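Local coordinates for Melibiose/raffinose/stachyose-binding protein MelE (Bacillus subtilis subsp. subtilis str. 168, PDB 4R6H) that binds melibiose, raffinose and stachyose and delivers them to the membrane-spanning subunits of an ABC transporter for import, at residues N77-R82 with N86-L91; Y309-W314 with K324-F329; T172-S177 with E241-I246; S254-L259 with N263-T268. One frame throughout, in Å; residues are numbered along the deposited sequence. Where two conformers were deposited one is given.

Interaction 1: residues N77-R82 with N86-L91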
loop_
_atom_site.group_PDB
_atom_site.type_symbol
_atom_site.label_atom_id
_atom_site.label_comp_id
_atom_site.label_asym_id
_atom_site.label_seq_id
_atom_site.Cartn_x
_atom_site.Cartn_y
_atom_site.Cartn_z
ATOM N N ASN A 77 8.640 -12.559 10.948
ATOM C CA ASN A 77 9.339 -13.356 11.949
ATOM C C ASN A 77 10.585 -14.055 11.394
ATOM O O ASN A 77 11.656 -14.047 11.991
ATOM C CB ASN A 77 8.371 -14.390 12.545
ATOM C CG ASN A 77 7.338 -13.771 13.496
ATOM O OD1 ASN A 77 7.627 -12.819 14.206
ATOM N ND2 ASN A 77 6.117 -14.335 13.507
ATOM N N MET A 78 10.463 -14.639 10.213
ATOM C CA MET A 78 11.609 -15.306 9.591
ATOM C C MET A 78 12.715 -14.320 9.240
ATOM O O MET A 78 13.881 -14.585 9.466
ATOM C CB MET A 78 11.159 -16.080 8.355
ATOM C CG MET A 78 10.329 -17.294 8.716
ATOM S SD MET A 78 9.722 -18.133 7.257
ATOM C CE MET A 78 8.943 -19.585 7.965
ATOM N N MET A 79 12.361 -13.150 8.710
ATOM C CA MET A 79 13.396 -12.175 8.377
ATOM C C MET A 79 14.054 -11.584 9.593
ATOM O O MET A 79 15.242 -11.275 9.565
ATOM C CB MET A 79 12.859 -11.087 7.419
ATOM C CG MET A 79 12.596 -11.616 6.011
ATOM S SD MET A 79 14.080 -12.191 5.150
ATOM C CE MET A 79 15.042 -10.678 5.138
ATOM N N ARG A 80 13.284 -11.446 10.672
ATOM C CA ARG A 80 13.835 -10.951 11.920
ATOM C C ARG A 80 14.924 -11.896 12.423
ATOM O O ARG A 80 16.000 -11.456 12.825
ATOM C CB ARG A 80 12.733 -10.767 12.967
ATOM C CG ARG A 80 13.253 -10.442 14.369
ATOM C CD ARG A 80 12.122 -10.313 15.385
ATOM N NE ARG A 80 11.137 -11.394 15.331
ATOM C CZ ARG A 80 11.234 -12.622 15.854
ATOM N NH1 ARG A 80 12.278 -13.020 16.577
ATOM N NH2 ARG A 80 10.217 -13.462 15.672
ATOM N N VAL A 81 14.629 -13.191 12.379
ATOM C CA VAL A 81 15.565 -14.211 12.856
ATOM C C VAL A 81 16.754 -14.241 11.901
ATOM O O VAL A 81 17.885 -14.271 12.349
ATOM C CB VAL A 81 14.881 -15.595 12.911
ATOM C CG1 VAL A 81 15.918 -16.680 13.096
ATOM C CG2 VAL A 81 13.822 -15.614 14.006
ATOM N N ARG A 82 16.509 -14.187 10.582
ATOM C CA ARG A 82 17.625 -14.204 9.630
ATOM C C ARG A 82 18.542 -12.985 9.769
ATOM O O ARG A 82 19.762 -13.124 9.642
ATOM C CB ARG A 82 17.127 -14.295 8.204
ATOM C CG ARG A 82 16.600 -15.676 7.866
ATOM C CD ARG A 82 16.221 -15.715 6.389
ATOM N NE ARG A 82 15.955 -17.013 5.789
ATOM C CZ ARG A 82 16.874 -17.777 5.186
ATOM N NH1 ARG A 82 16.499 -18.907 4.610
ATOM N NH2 ARG A 82 18.155 -17.447 5.195
ATOM N N ASN A 86 22.584 -12.839 10.934
ATOM C CA ASN A 86 23.367 -12.394 9.776
ATOM C C ASN A 86 23.396 -13.474 8.688
ATOM O O ASN A 86 24.452 -13.870 8.199
ATOM C CB ASN A 86 24.762 -11.940 10.229
ATOM C CG ASN A 86 24.888 -10.441 10.203
ATOM O OD1 ASN A 86 24.980 -9.794 11.245
ATOM N ND2 ASN A 86 24.828 -9.868 8.997
ATOM N N ASP A 87 22.201 -13.952 8.338
ATOM C CA ASP A 87 21.987 -15.092 7.469
ATOM C C ASP A 87 20.751 -14.835 6.615
ATOM O O ASP A 87 19.752 -15.561 6.661
ATOM C CB ASP A 87 21.822 -16.403 8.278
ATOM C CG ASP A 87 21.705 -17.628 7.396
ATOM O OD1 ASP A 87 22.367 -17.644 6.327
ATOM O OD2 ASP A 87 20.948 -18.566 7.768
ATOM N N LEU A 88 20.880 -13.813 5.783
ATOM C CA LEU A 88 19.792 -13.368 4.953
ATOM C C LEU A 88 19.682 -14.185 3.686
ATOM O O LEU A 88 20.635 -14.763 3.231
ATOM C CB LEU A 88 19.924 -11.893 4.614
ATOM C CG LEU A 88 19.547 -10.905 5.729
ATOM C CD1 LEU A 88 20.628 -10.846 6.815
ATOM C CD2 LEU A 88 19.276 -9.536 5.158
ATOM N N PRO A 89 18.484 -14.205 3.101
ATOM C CA PRO A 89 18.402 -14.709 1.759
ATOM C C PRO A 89 19.240 -13.839 0.836
ATOM O O PRO A 89 19.528 -12.679 1.141
ATOM C CB PRO A 89 16.912 -14.528 1.419
ATOM C CG PRO A 89 16.230 -14.194 2.703
ATOM C CD PRO A 89 17.257 -13.489 3.482
ATOM N N ASP A 90 19.580 -14.378 -0.329
ATOM C CA ASP A 90 20.376 -13.603 -1.301
ATOM C C ASP A 90 19.600 -12.368 -1.785
ATOM O O ASP A 90 20.138 -11.287 -1.920
ATOM C CB ASP A 90 20.794 -14.466 -2.476
ATOM C CG ASP A 90 21.587 -15.710 -2.038
ATOM O OD1 ASP A 90 22.540 -15.545 -1.236
ATOM O OD2 ASP A 90 21.190 -16.824 -2.455
ATOM N N LEU A 91 18.319 -12.589 -1.997
ATOM C CA LEU A 91 17.404 -11.518 -2.411
ATOM C C LEU A 91 16.179 -11.580 -1.511
ATOM O O LEU A 91 15.672 -12.677 -1.218
ATOM C CB LEU A 91 16.973 -11.725 -3.850
ATOM C CG LEU A 91 18.011 -11.450 -4.934
ATOM C CD1 LEU A 91 17.647 -12.124 -6.257
ATOM C CD2 LEU A 91 18.210 -9.962 -5.133
#

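Interaction 2: residues Y309-W314 with K324-F329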
loop_
_atom_site.group_PDB
_atom_site.type_symbol
_atom_site.label_atom_id
_atom_site.label_comp_id
_atom_site.label_asym_id
_atom_site.label_seq_id
_atom_site.Cartn_x
_atom_site.Cartn_y
_atom_site.Cartn_z
ATOM N N TYR A 309 6.290 -4.426 -3.785
ATOM C CA TYR A 309 7.215 -5.564 -3.792
ATOM C C TYR A 309 8.549 -5.104 -4.308
ATOM O O TYR A 309 8.640 -4.471 -5.350
ATOM C CB TYR A 309 6.685 -6.696 -4.674
ATOM C CG TYR A 309 5.316 -7.171 -4.325
ATOM C CD1 TYR A 309 4.974 -7.499 -3.034
ATOM C CD2 TYR A 309 4.359 -7.270 -5.305
ATOM C CE1 TYR A 309 3.704 -7.986 -2.745
ATOM C CE2 TYR A 309 3.102 -7.728 -5.027
ATOM C CZ TYR A 309 2.783 -8.058 -3.734
ATOM O OH TYR A 309 1.522 -8.527 -3.377
ATOM N N THR A 310 9.625 -5.495 -3.608
ATOM C CA THR A 310 10.962 -5.178 -4.063
ATOM C C THR A 310 11.875 -6.393 -4.052
ATOM O O THR A 310 11.528 -7.425 -3.477
ATOM C CB THR A 310 11.653 -4.091 -3.214
ATOM O OG1 THR A 310 11.975 -4.642 -1.927
ATOM C CG2 THR A 310 10.773 -2.850 -3.029
ATOM N N LEU A 311 12.987 -6.253 -4.746
ATOM C CA LEU A 311 14.113 -7.185 -4.686
ATOM C C LEU A 311 15.277 -6.353 -4.182
ATOM O O LEU A 311 15.794 -5.492 -4.900
ATOM C CB LEU A 311 14.452 -7.787 -6.071
ATOM C CG LEU A 311 13.467 -8.856 -6.511
ATOM C CD1 LEU A 311 13.539 -9.131 -8.008
ATOM C CD2 LEU A 311 13.685 -10.179 -5.744
ATOM N N ALA A 312 15.707 -6.643 -2.955
ATOM C CA ALA A 312 16.905 -6.111 -2.349
ATOM C C ALA A 312 17.909 -7.250 -2.250
ATOM O O ALA A 312 17.528 -8.403 -2.016
ATOM C CB ALA A 312 16.598 -5.577 -0.962
ATOM N N ALA A 313 19.178 -6.958 -2.493
ATOM C CA ALA A 313 20.240 -7.975 -2.403
ATOM C C ALA A 313 20.908 -7.824 -1.063
ATOM O O ALA A 313 21.170 -6.720 -0.574
ATOM C CB ALA A 313 21.255 -7.809 -3.531
ATOM N N TRP A 314 21.235 -8.948 -0.458
ATOM C CA TRP A 314 22.007 -8.894 0.780
ATOM C C TRP A 314 23.466 -8.537 0.453
ATOM O O TRP A 314 24.095 -9.232 -0.336
ATOM C CB TRP A 314 21.968 -10.245 1.442
ATOM C CG TRP A 314 22.722 -10.321 2.742
ATOM C CD1 TRP A 314 22.983 -9.306 3.614
ATOM C CD2 TRP A 314 23.270 -11.511 3.315
ATOM N NE1 TRP A 314 23.679 -9.796 4.716
ATOM C CE2 TRP A 314 23.847 -11.144 4.558
ATOM C CE3 TRP A 314 23.310 -12.834 2.915
ATOM C CZ2 TRP A 314 24.509 -12.079 5.387
ATOM C CZ3 TRP A 314 23.954 -13.797 3.776
ATOM C CH2 TRP A 314 24.526 -13.388 4.974
ATOM N N LYS A 324 22.428 -9.755 -8.227
ATOM C CA LYS A 324 22.359 -8.613 -9.146
ATOM C C LYS A 324 21.999 -9.023 -10.564
ATOM O O LYS A 324 21.201 -8.310 -11.230
ATOM C CB LYS A 324 23.650 -7.806 -9.129
ATOM C CG LYS A 324 23.855 -7.066 -7.831
ATOM C CD LYS A 324 25.119 -6.212 -7.876
ATOM C CE LYS A 324 25.307 -5.460 -6.586
ATOM N NZ LYS A 324 26.604 -4.705 -6.588
ATOM N N ASP A 325 22.529 -10.160 -11.048
ATOM C CA ASP A 325 22.172 -10.642 -12.378
ATOM C C ASP A 325 20.647 -10.902 -12.432
ATOM O O ASP A 325 19.990 -10.614 -13.445
ATOM C CB ASP A 325 22.878 -11.960 -12.746
ATOM C CG ASP A 325 24.362 -11.809 -13.045
ATOM O OD1 ASP A 325 24.857 -10.713 -13.340
ATOM O OD2 ASP A 325 25.022 -12.872 -12.955
ATOM N N PHE A 326 20.089 -11.419 -11.327
ATOM C CA PHE A 326 18.668 -11.732 -11.304
ATOM C C PHE A 326 17.836 -10.412 -11.326
ATOM O O PHE A 326 16.801 -10.321 -12.013
ATOM C CB PHE A 326 18.316 -12.582 -10.067
ATOM C CG PHE A 326 16.910 -13.107 -10.091
ATOM C CD1 PHE A 326 15.857 -12.380 -9.559
ATOM C CD2 PHE A 326 16.630 -14.303 -10.673
ATOM C CE1 PHE A 326 14.582 -12.859 -9.626
ATOM C CE2 PHE A 326 15.344 -14.787 -10.741
ATOM C CZ PHE A 326 14.308 -14.057 -10.233
ATOM N N ILE A 327 18.262 -9.422 -10.537
ATOM C CA ILE A 327 17.585 -8.126 -10.547
ATOM C C ILE A 327 17.613 -7.543 -11.979
ATOM O O ILE A 327 16.589 -7.059 -12.493
ATOM C CB ILE A 327 18.218 -7.167 -9.529
ATOM C CG1 ILE A 327 17.889 -7.606 -8.097
ATOM C CG2 ILE A 327 17.734 -5.752 -9.788
ATOM C CD1 ILE A 327 18.626 -6.833 -7.023
ATOM N N ALA A 328 18.795 -7.556 -12.612
ATOM C CA ALA A 328 18.906 -7.024 -13.977
ATOM C C ALA A 328 17.984 -7.751 -14.950
ATOM O O ALA A 328 17.400 -7.130 -15.841
ATOM C CB ALA A 328 20.349 -7.055 -14.464
ATOM N N PHE A 329 17.855 -9.064 -14.779
ATOM C CA PHE A 329 16.975 -9.867 -15.583
ATOM C C PHE A 329 15.523 -9.402 -15.361
ATOM O O PHE A 329 14.766 -9.242 -16.311
ATOM C CB PHE A 329 17.156 -11.356 -15.244
ATOM C CG PHE A 329 16.185 -12.256 -15.921
ATOM C CD1 PHE A 329 14.987 -12.549 -15.314
ATOM C CD2 PHE A 329 16.481 -12.866 -17.139
ATOM C CE1 PHE A 329 14.043 -13.369 -15.928
ATOM C CE2 PHE A 329 15.562 -13.704 -17.750
ATOM C CZ PHE A 329 14.347 -13.971 -17.127
#

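Interaction 3: residues T172-S177 with E241-I246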
loop_
_atom_site.group_PDB
_atom_site.type_symbol
_atom_site.label_atom_id
_atom_site.label_comp_id
_atom_site.label_asym_id
_atom_site.label_seq_id
_atom_site.Cartn_x
_atom_site.Cartn_y
_atom_site.Cartn_z
ATOM N N THR A 172 -24.631 13.754 -0.523
ATOM C CA THR A 172 -25.432 13.814 -1.766
ATOM C C THR A 172 -25.944 12.452 -2.186
ATOM O O THR A 172 -27.102 12.259 -2.573
ATOM C CB THR A 172 -24.601 14.413 -2.917
ATOM O OG1 THR A 172 -24.274 15.765 -2.596
ATOM C CG2 THR A 172 -25.375 14.334 -4.253
ATOM N N ILE A 173 -25.065 11.459 -2.140
ATOM C CA ILE A 173 -25.458 10.115 -2.508
ATOM C C ILE A 173 -26.555 9.589 -1.582
ATOM O O ILE A 173 -27.526 8.957 -2.036
ATOM C CB ILE A 173 -24.189 9.199 -2.502
ATOM C CG1 ILE A 173 -23.253 9.587 -3.647
ATOM C CG2 ILE A 173 -24.527 7.737 -2.599
ATOM C CD1 ILE A 173 -21.780 9.304 -3.374
ATOM N N LYS A 174 -26.429 9.833 -0.275
ATOM C CA LYS A 174 -27.413 9.382 0.649
ATOM C C LYS A 174 -28.763 10.038 0.322
ATOM O O LYS A 174 -29.771 9.335 0.278
ATOM C CB LYS A 174 -26.990 9.643 2.102
ATOM C CG LYS A 174 -28.092 9.233 3.072
ATOM C CD LYS A 174 -27.735 9.446 4.530
ATOM C CE LYS A 174 -28.121 10.816 5.041
ATOM N NZ LYS A 174 -28.060 10.941 6.546
ATOM N N GLU A 175 -28.744 11.351 0.114
ATOM C CA GLU A 175 -29.987 12.165 -0.151
ATOM C C GLU A 175 -30.646 11.670 -1.455
ATOM O O GLU A 175 -31.824 11.249 -1.497
ATOM C CB GLU A 175 -29.607 13.655 -0.223
ATOM C CG GLU A 175 -29.454 14.347 1.138
ATOM C CD GLU A 175 -28.457 15.538 1.257
ATOM O OE1 GLU A 175 -27.954 16.131 0.258
ATOM O OE2 GLU A 175 -28.167 15.913 2.430
ATOM N N LYS A 176 -29.861 11.634 -2.515
ATOM C CA LYS A 176 -30.420 11.377 -3.853
ATOM C C LYS A 176 -30.750 9.907 -4.086
ATOM O O LYS A 176 -31.670 9.602 -4.857
ATOM C CB LYS A 176 -29.508 11.945 -4.952
ATOM C CG LYS A 176 -29.232 13.438 -4.865
ATOM C CD LYS A 176 -30.132 14.303 -5.734
ATOM C CE LYS A 176 -29.507 15.675 -5.961
ATOM N NZ LYS A 176 -28.169 15.598 -6.628
ATOM N N SER A 177 -30.047 8.971 -3.441
ATOM C CA SER A 177 -30.321 7.568 -3.629
ATOM C C SER A 177 -31.419 7.077 -2.685
ATOM O O SER A 177 -31.837 5.937 -2.781
ATOM C CB SER A 177 -29.067 6.708 -3.436
ATOM O OG SER A 177 -28.784 6.500 -2.067
ATOM N N GLU A 241 -24.243 9.785 10.523
ATOM C CA GLU A 241 -24.983 10.370 9.402
ATOM C C GLU A 241 -25.350 9.376 8.321
ATOM O O GLU A 241 -25.881 9.773 7.274
ATOM C CB GLU A 241 -24.182 11.478 8.815
ATOM C CG GLU A 241 -23.934 12.605 9.817
ATOM C CD GLU A 241 -22.963 13.637 9.346
ATOM O OE1 GLU A 241 -22.880 13.858 8.116
ATOM O OE2 GLU A 241 -22.238 14.247 10.169
ATOM N N LYS A 242 -25.092 8.112 8.583
ATOM C CA LYS A 242 -25.419 6.995 7.697
ATOM C C LYS A 242 -24.735 7.154 6.350
ATOM O O LYS A 242 -25.327 6.865 5.298
ATOM C CB LYS A 242 -26.944 6.825 7.556
ATOM C CG LYS A 242 -27.639 6.616 8.913
ATOM C CD LYS A 242 -28.246 7.923 9.423
ATOM C CE LYS A 242 -28.748 7.815 10.856
ATOM N NZ LYS A 242 -29.763 6.742 11.026
ATOM N N LEU A 243 -23.482 7.601 6.392
ATOM C CA LEU A 243 -22.683 7.743 5.139
ATOM C C LEU A 243 -21.829 6.510 4.896
ATOM O O LEU A 243 -21.277 6.348 3.815
ATOM C CB LEU A 243 -21.808 8.938 5.211
ATOM C CG LEU A 243 -22.549 10.237 5.570
ATOM C CD1 LEU A 243 -21.612 11.424 5.649
ATOM C CD2 LEU A 243 -23.693 10.463 4.599
ATOM N N ILE A 244 -21.694 5.667 5.908
ATOM C CA ILE A 244 -21.111 4.340 5.762
ATOM C C ILE A 244 -22.213 3.293 5.879
ATOM O O ILE A 244 -23.371 3.607 6.234
ATOM C CB ILE A 244 -19.883 4.115 6.698
ATOM C CG1 ILE A 244 -20.278 4.249 8.170
ATOM C CG2 ILE A 244 -18.751 5.077 6.345
ATOM C CD1 ILE A 244 -19.237 3.678 9.126
ATOM N N ASN A 245 -21.907 2.063 5.508
ATOM C CA ASN A 245 -22.856 1.008 5.634
ATOM C C ASN A 245 -23.268 0.758 7.095
ATOM O O ASN A 245 -22.439 0.713 7.997
ATOM C CB ASN A 245 -22.390 -0.298 4.978
ATOM C CG ASN A 245 -20.925 -0.650 5.222
ATOM O OD1 ASN A 245 -20.045 0.198 5.123
ATOM N ND2 ASN A 245 -20.662 -1.919 5.466
ATOM N N ILE A 246 -24.566 0.565 7.269
ATOM C CA ILE A 246 -25.160 0.291 8.582
ATOM C C ILE A 246 -24.571 -0.945 9.241
ATOM O O ILE A 246 -24.407 -0.961 10.466
ATOM C CB ILE A 246 -26.720 0.196 8.471
ATOM C CG1 ILE A 246 -27.386 0.202 9.860
ATOM C CG2 ILE A 246 -27.153 -1.024 7.691
ATOM C CD1 ILE A 246 -27.219 1.498 10.626
#

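Interaction 4: residues S254-L259 with N263-T268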
loop_
_atom_site.group_PDB
_atom_site.type_symbol
_atom_site.label_atom_id
_atom_site.label_comp_id
_atom_site.label_asym_id
_atom_site.label_seq_id
_atom_site.Cartn_x
_atom_site.Cartn_y
_atom_site.Cartn_z
ATOM N N SER A 254 -15.379 -10.442 1.586
ATOM C CA SER A 254 -15.899 -11.327 0.542
ATOM C C SER A 254 -17.172 -10.793 -0.099
ATOM O O SER A 254 -17.510 -11.285 -1.166
ATOM C CB SER A 254 -16.184 -12.723 1.104
ATOM O OG SER A 254 -17.137 -12.640 2.098
ATOM N N GLN A 255 -17.855 -9.814 0.530
ATOM C CA GLN A 255 -19.083 -9.247 0.008
ATOM C C GLN A 255 -18.863 -8.102 -0.997
ATOM O O GLN A 255 -19.779 -7.711 -1.735
ATOM C CB GLN A 255 -19.952 -8.761 1.160
ATOM C CG GLN A 255 -20.335 -9.870 2.161
ATOM C CD GLN A 255 -20.803 -9.395 3.552
ATOM O OE1 GLN A 255 -20.571 -8.279 3.978
ATOM N NE2 GLN A 255 -21.473 -10.292 4.262
ATOM N N LEU A 256 -17.652 -7.547 -1.030
ATOM C CA LEU A 256 -17.430 -6.284 -1.717
ATOM C C LEU A 256 -17.688 -6.373 -3.222
ATOM O O LEU A 256 -18.377 -5.519 -3.797
ATOM C CB LEU A 256 -15.992 -5.793 -1.450
ATOM C CG LEU A 256 -15.531 -4.574 -2.305
ATOM C CD1 LEU A 256 -16.435 -3.374 -2.089
ATOM C CD2 LEU A 256 -14.073 -4.261 -2.042
ATOM N N ILE A 257 -17.090 -7.359 -3.882
ATOM C CA ILE A 257 -17.158 -7.414 -5.346
ATOM C C ILE A 257 -18.616 -7.500 -5.783
ATOM O O ILE A 257 -19.031 -6.745 -6.684
ATOM C CB ILE A 257 -16.361 -8.581 -5.912
ATOM C CG1 ILE A 257 -14.856 -8.344 -5.718
ATOM C CG2 ILE A 257 -16.687 -8.785 -7.376
ATOM C CD1 ILE A 257 -13.993 -9.574 -5.939
ATOM N N GLU A 258 -19.385 -8.404 -5.185
ATOM C CA GLU A 258 -20.796 -8.563 -5.575
ATOM C C GLU A 258 -21.588 -7.267 -5.326
ATOM O O GLU A 258 -22.362 -6.829 -6.200
ATOM C CB GLU A 258 -21.480 -9.749 -4.836
ATOM C CG GLU A 258 -22.993 -9.868 -5.107
ATOM C CD GLU A 258 -23.654 -11.173 -4.645
ATOM O OE1 GLU A 258 -22.929 -12.082 -4.195
ATOM O OE2 GLU A 258 -24.915 -11.292 -4.734
ATOM N N LEU A 259 -21.380 -6.598 -4.206
ATOM C CA LEU A 259 -22.131 -5.377 -3.929
ATOM C C LEU A 259 -21.739 -4.252 -4.893
ATOM O O LEU A 259 -22.608 -3.521 -5.404
ATOM C CB LEU A 259 -21.952 -4.886 -2.493
ATOM C CG LEU A 259 -22.605 -5.743 -1.445
ATOM C CD1 LEU A 259 -22.106 -5.272 -0.075
ATOM C CD2 LEU A 259 -24.132 -5.719 -1.511
ATOM N N ASN A 263 -24.134 -2.117 -8.245
ATOM C CA ASN A 263 -24.405 -0.687 -8.093
ATOM C C ASN A 263 -24.938 -0.310 -6.706
ATOM O O ASN A 263 -25.708 0.656 -6.557
ATOM C CB ASN A 263 -25.376 -0.186 -9.191
ATOM C CG ASN A 263 -24.731 -0.152 -10.556
ATOM O OD1 ASN A 263 -23.839 0.667 -10.833
ATOM N ND2 ASN A 263 -25.167 -1.027 -11.427
ATOM N N LYS A 264 -24.434 -1.001 -5.680
ATOM C CA LYS A 264 -24.847 -0.773 -4.312
ATOM C C LYS A 264 -23.879 0.076 -3.475
ATOM O O LYS A 264 -24.200 0.426 -2.317
ATOM C CB LYS A 264 -25.207 -2.095 -3.645
ATOM C CG LYS A 264 -26.519 -2.651 -4.207
ATOM C CD LYS A 264 -26.893 -4.015 -3.645
ATOM C CE LYS A 264 -28.188 -4.534 -4.271
ATOM N NZ LYS A 264 -28.226 -6.025 -4.276
ATOM N N ILE A 265 -22.741 0.441 -4.081
ATOM C CA ILE A 265 -21.680 1.133 -3.338
ATOM C C ILE A 265 -21.116 2.256 -4.168
ATOM O O ILE A 265 -20.715 2.026 -5.314
ATOM C CB ILE A 265 -20.525 0.161 -2.980
ATOM C CG1 ILE A 265 -20.953 -0.876 -1.923
ATOM C CG2 ILE A 265 -19.314 0.916 -2.440
ATOM C CD1 ILE A 265 -19.964 -2.009 -1.757
ATOM N N ALA A 266 -21.037 3.471 -3.637
ATOM C CA ALA A 266 -20.414 4.577 -4.384
ATOM C C ALA A 266 -18.896 4.624 -4.253
ATOM O O ALA A 266 -18.197 4.634 -5.254
ATOM C CB ALA A 266 -21.025 5.916 -4.004
ATOM N N PHE A 267 -18.392 4.663 -3.026
ATOM C CA PHE A 267 -16.953 4.731 -2.732
ATOM C C PHE A 267 -16.538 3.617 -1.782
ATOM O O PHE A 267 -17.297 3.188 -0.917
ATOM C CB PHE A 267 -16.606 6.015 -2.027
ATOM C CG PHE A 267 -16.741 7.255 -2.850
ATOM C CD1 PHE A 267 -15.656 7.741 -3.578
ATOM C CD2 PHE A 267 -17.916 8.017 -2.810
ATOM C CE1 PHE A 267 -15.753 8.939 -4.263
ATOM C CE2 PHE A 267 -18.023 9.204 -3.525
ATOM C CZ PHE A 267 -16.946 9.671 -4.243
ATOM N N THR A 268 -15.273 3.227 -1.892
ATOM C CA THR A 268 -14.639 2.358 -0.892
ATOM C C THR A 268 -13.150 2.612 -0.938
ATOM O O THR A 268 -12.661 3.147 -1.916
ATOM C CB THR A 268 -15.023 0.868 -1.072
ATOM O OG1 THR A 268 -14.694 0.141 0.105
ATOM C CG2 THR A 268 -14.325 0.229 -2.269
#

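Interaction 1: residues N77-R82 with N86-L91
The carbonyl O of D87 takes a hydrogen bond from NH2 of R82 at 2.9 Å, and the aliphatic part of the same arginine lies against that oxygen, with R82 CB 3.3 Å from D87 O. The acceptor lies near the guanidinium plane, at its edge, and the N-H...O angle is 152°. In return, the D87 backbone N donates to the carbonyl O of R82, also at 2.9 Å, so the two residues clasp each other through one main-chain and one side-chain bond. This is how helix 75-84 ends: N86, with positive phi, leaves the helix in a Schellman motif, and the chain turns aside from the helix end toward strand 91-92. With CG anti to its carbonyl carbon (chi1 -73°) and the chain extended to NE, R82 reaches across the departing loop, its side chain oblique to that of P89. P89 CG covers one face of the guanidinium, and P89 CD lies 3.8 Å from R82 CD. NE is held by the hydroxyl of Y38. The D87 carboxylate adds only a long, out-of-plane charge interaction with NH2. Cutting R82 back to an alanine is likely to leave the D87 carbonyl and the Y38 hydroxyl without these partners and P89 without the flat group beside it. Deeper in, M79 bends at chi2 and chi3, bringing SD 3.8 Å from P89 CD.

Interaction 2: residues Y309-W314 with K324-F329
L311 and F326 meet with their side chains crossed at about a right angle: the leucine methyl CD1 comes to the edge of the phenyl ring, 4.2 Å from CE1, rather than over a face. F326 reaches this position because its CG lies anti to the backbone N (chi1 -172°). I327, the next residue of the helix, works differently. Its CG1 branch extends toward the strand, with CG1 4.0 Å from L311 CB, and the terminal CD1 passes on to the backbone, 3.8 Å from L311 O. The same methyl is 4.5 Å from A313 CB, so one isoleucine branch spans two strand residues whose CB atoms both point toward the helix, as alternate residues of a strand do. No hydrogen bond crosses the interface; the side-chain contacts are apolar and buried. Strand 310-313 and the helix segment run nearly antiparallel, at 156°, with their axes 9.2 Å apart, a helix laid on one face of a sheet. L91, from the neighbouring strand 91-92, touches L311, F326 and I327. Helix 44-60 also packs here: F50 touches L311 and F326, and F57 meets the F326 ring edge-to-face.

Interaction 3: residues T172-S177 with E241-I246
K174 sends its side chain off the helix with CG anti to the backbone N (chi1 176°), then bends about the CG-CD bond (chi3 90°), and this bend carries the ammonium group to the main chain of the opposite loop. There NZ donates to E241 O at 2.6 Å, a short bond. The approach is from above the carbonyl plane, 36° out of it, so the nitrogen does not sit on a lone pair. The lysine stem lies close as well, with K174 CD 3.3 Å from E241 O. The loop begins with the Schellman motif that closes helix 229-240, in which K242, with positive phi, is the C-prime residue. Just past the C-terminal end of that helix, the E241 carbonyl probably carries some extra negative potential. A methionine in place of K174 would probably leave the E241 carbonyl without this donor and weaken the tie between helix 163-177 and this loop. L243 turns its CD2 methyl toward the lysine stem, 4.2 Å from K174 CD, and its side chain also packs on L170 and R171 of helix 163-177.

Interaction 4: residues S254-L259 with N263-T268
I265 and the two leucines opposite it fill the angle where helix 256-261 gives way to strand 265-269, a helix-to-strand turn closed by a Schellman motif with N263, of positive phi, as C-prime residue. The isoleucine CB points toward the helix, and from it CG1 leaves anti to the carbonyl carbon (chi1 -69°), coming 4.2 Å from L259 CB. One bond further, CD1 settles between the leucines: 3.6 Å from L259 CB and 3.8 Å from L256 CD1. The L256 and I265 side chains cross at about a right angle and meet through their terminal methyls. L256 CD1 also reaches T268 CG2, beyond the corner that the chain turns at A266. W185, of the adjoining strand 182-185, touches L256, L259 and I265 and so covers this apolar cluster; its carbonyl O takes the hydroxyl bond of T268. Nearer the surface, the L259 and K264 side chains also cross at about a right angle, with L259 CD2 against the aliphatic stem of the lysine, whose NZ bonds to Q262 OE1. The motif itself is fastened by the main chain: K264 N donates to L259 O at 3.1 Å, with an N-H...O angle of 154°.

How the interactions relate
The four contacts fall into two neighbouring pairs on opposite sides of the chain's centre. Interactions 1 and 2 touch, since D90 of the first bonds through its backbone to W314 of the second, and L91 continues into the apolar layer under helix 320-331. Interactions 3 and 4 touch where I173 packs on A266 and F267. Interaction 2 is the fully buried one and has no polar bond; the others are partly buried and each has at least one. Interactions 1, 3 and 4 all involve a helix ended by a Schellman motif, yet in 1 and 4 the loop packs against the helix it has just left, whereas in 3 it meets a helix distant in sequence.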